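Local coordinates for protein tRNA-5-methyluridine(54) 2-sulfurtransferase (Pyrococcus horikoshii, PDB 3VRH) that catalyses the ATP-dependent 2-thiolation of 5-methyluridine 54 in the T loop of tRNA, a modification that stabilises tRNA at high temperature, at residues K273-P278 / A285-W290. Numbering follows the deposited sequence.
Sequences KICRMP and AFCKFW. With ZN (zinc ion), chain C.
C275 and C287 turn their sulfurs onto one zinc ion through different first torsions. C275 wedges SG in between its own N and C (chi1 75°), whereas C287 swings SG to the side opposite its C (chi1 -82°). The metal lies 2.6 Å from C275 SG and 2.5 Å from C287 SG, though the place of C275 SG is less certain. The two sulfurs subtend about 114° at the zinc, consistent with tetrahedral coordination within that doubt. No hydrogen bond joins the segments, so the shared metal is their main link.

I274 adds an apolar contact beside the site. Its CG2 touches C287 SG at 3.6 Å, and its CB lies 4.3 Å from C287 CB. The isoleucine thus packs alongside one ligand, while C275 holds the metal from the loop.

C287 lies on helix 285-290. F286 of this helix stacks on Y137, and W290 NE1 hydrogen-bonds to T134 OG1. Both partners belong to helix 127-145. C272 and C284 complete the zinc site. Two CxxC pairs, 272-275 and 284-287, therefore bind one metal, the arrangement of a Cys4 zinc finger, probably structural here.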
loop_
_atom_site.group_PDB
_atom_site.type_symbol
_atom_site.label_atom_id
_atom_site.label_comp_id
_atom_site.label_asym_id
_atom_site.label_seq_id
_atom_site.Cartn_x
_atom_site.Cartn_y
_atom_site.Cartn_z
ATOM N N LYS A 273 28.434 13.502 20.743
ATOM C CA LYS A 273 29.411 13.872 21.772
ATOM C C LYS A 273 30.352 12.730 22.140
ATOM O O LYS A 273 31.293 12.913 22.925
ATOM C CB LYS A 273 28.705 14.365 23.048
ATOM C CG LYS A 273 27.876 15.639 22.861
ATOM C CD LYS A 273 27.494 16.286 24.188
ATOM C CE LYS A 273 27.011 17.722 23.966
ATOM N NZ LYS A 273 26.632 18.429 25.231
ATOM N N ILE A 274 30.089 11.546 21.596
ATOM C CA ILE A 274 30.911 10.383 21.917
ATOM C C ILE A 274 31.774 9.942 20.742
ATOM O O ILE A 274 32.980 9.760 20.888
ATOM C CB ILE A 274 30.063 9.194 22.416
ATOM C CG1 ILE A 274 29.383 9.556 23.729
ATOM C CG2 ILE A 274 30.938 7.969 22.636
ATOM C CD1 ILE A 274 30.334 10.107 24.755
ATOM N N CYS A 275 31.155 9.793 19.576
ATOM C CA CYS A 275 31.830 9.187 18.439
ATOM C C CYS A 275 31.889 10.147 17.266
ATOM O O CYS A 275 32.522 9.855 16.246
ATOM C CB CYS A 275 31.089 7.920 18.010
ATOM S SG CYS A 275 29.526 8.269 17.115
ATOM N N ARG A 276 31.201 11.277 17.410
ATOM C CA ARG A 276 31.207 12.348 16.415
ATOM C C ARG A 276 30.563 11.975 15.091
ATOM O O ARG A 276 30.760 12.657 14.088
ATOM C CB ARG A 276 32.623 12.879 16.182
ATOM C CG ARG A 276 33.193 13.709 17.342
ATOM C CD ARG A 276 34.587 14.185 16.974
ATOM N NE ARG A 276 35.190 13.191 16.095
ATOM C CZ ARG A 276 36.056 12.261 16.481
ATOM N NH1 ARG A 276 36.476 12.204 17.745
ATOM N NH2 ARG A 276 36.508 11.392 15.590
ATOM N N MET A 277 29.795 10.892 15.085
ATOM C CA MET A 277 29.029 10.532 13.899
ATOM C C MET A 277 27.677 11.225 14.029
ATOM O O MET A 277 27.261 11.534 15.142
ATOM C CB MET A 277 28.889 9.009 13.785
ATOM C CG MET A 277 30.241 8.286 13.676
ATOM S SD MET A 277 31.242 8.880 12.301
ATOM C CE MET A 277 30.347 8.236 10.893
ATOM N N PRO A 278 27.009 11.501 12.895
ATOM C CA PRO A 278 25.768 12.289 12.880
ATOM C C PRO A 278 24.804 11.882 13.976
ATOM O O PRO A 278 24.606 10.696 14.238
ATOM C CB PRO A 278 25.159 11.994 11.502
ATOM C CG PRO A 278 26.224 11.180 10.736
ATOM C CD PRO A 278 27.486 11.213 11.533
ATOM N N ALA A 285 22.011 7.639 18.806
ATOM C CA ALA A 285 21.177 6.484 19.131
ATOM C C ALA A 285 22.026 5.269 19.500
ATOM O O ALA A 285 21.836 4.671 20.563
ATOM C CB ALA A 285 20.250 6.153 17.963
ATOM N N PHE A 286 22.960 4.926 18.616
ATOM C CA PHE A 286 23.875 3.810 18.848
ATOM C C PHE A 286 24.544 3.956 20.202
ATOM O O PHE A 286 24.438 3.070 21.042
ATOM C CB PHE A 286 24.929 3.767 17.747
ATOM C CG PHE A 286 25.892 2.607 17.856
ATOM C CD1 PHE A 286 25.574 1.371 17.302
ATOM C CD2 PHE A 286 27.116 2.761 18.487
ATOM C CE1 PHE A 286 26.448 0.314 17.375
ATOM C CE2 PHE A 286 28.006 1.697 18.568
ATOM C CZ PHE A 286 27.671 0.471 18.013
ATOM N N CYS A 287 25.200 5.097 20.415
ATOM C CA CYS A 287 25.922 5.361 21.658
ATOM C C CYS A 287 25.053 5.328 22.904
ATOM O O CYS A 287 25.475 4.820 23.946
ATOM C CB CYS A 287 26.633 6.704 21.581
ATOM S SG CYS A 287 28.182 6.583 20.725
ATOM N N LYS A 288 23.850 5.887 22.812
ATOM C CA LYS A 288 22.946 5.845 23.960
ATOM C C LYS A 288 22.499 4.414 24.253
ATOM O O LYS A 288 22.514 3.975 25.404
ATOM C CB LYS A 288 21.738 6.779 23.775
ATOM C CG LYS A 288 22.100 8.259 23.826
ATOM C CD LYS A 288 20.897 9.174 23.610
ATOM C CE LYS A 288 20.129 9.394 24.910
ATOM N NZ LYS A 288 18.921 10.249 24.711
ATOM N N PHE A 289 22.113 3.682 23.214
ATOM C CA PHE A 289 21.655 2.309 23.412
ATOM C C PHE A 289 22.741 1.448 24.041
ATOM O O PHE A 289 22.494 0.726 25.001
ATOM C CB PHE A 289 21.174 1.675 22.098
ATOM C CG PHE A 289 20.821 0.224 22.238
ATOM C CD1 PHE A 289 19.566 -0.154 22.692
ATOM C CD2 PHE A 289 21.756 -0.769 21.950
ATOM C CE1 PHE A 289 19.233 -1.490 22.843
ATOM C CE2 PHE A 289 21.437 -2.111 22.095
ATOM C CZ PHE A 289 20.163 -2.473 22.542
ATOM N N TRP A 290 23.948 1.528 23.490
ATOM C CA TRP A 290 25.043 0.678 23.943
ATOM C C TRP A 290 25.713 1.226 25.213
ATOM O O TRP A 290 26.546 0.548 25.838
ATOM C CB TRP A 290 26.051 0.423 22.790
ATOM C CG TRP A 290 25.502 -0.564 21.802
ATOM C CD1 TRP A 290 25.013 -0.301 20.554
ATOM C CD2 TRP A 290 25.301 -1.969 22.021
ATOM N NE1 TRP A 290 24.548 -1.462 19.974
ATOM C CE2 TRP A 290 24.718 -2.497 20.853
ATOM C CE3 TRP A 290 25.567 -2.829 23.090
ATOM C CZ2 TRP A 290 24.399 -3.844 20.725
ATOM C CZ3 TRP A 290 25.251 -4.168 22.963
ATOM C CH2 TRP A 290 24.671 -4.663 21.791
HETATM ZN ZN ZN C . 27.715 8.198 18.946
#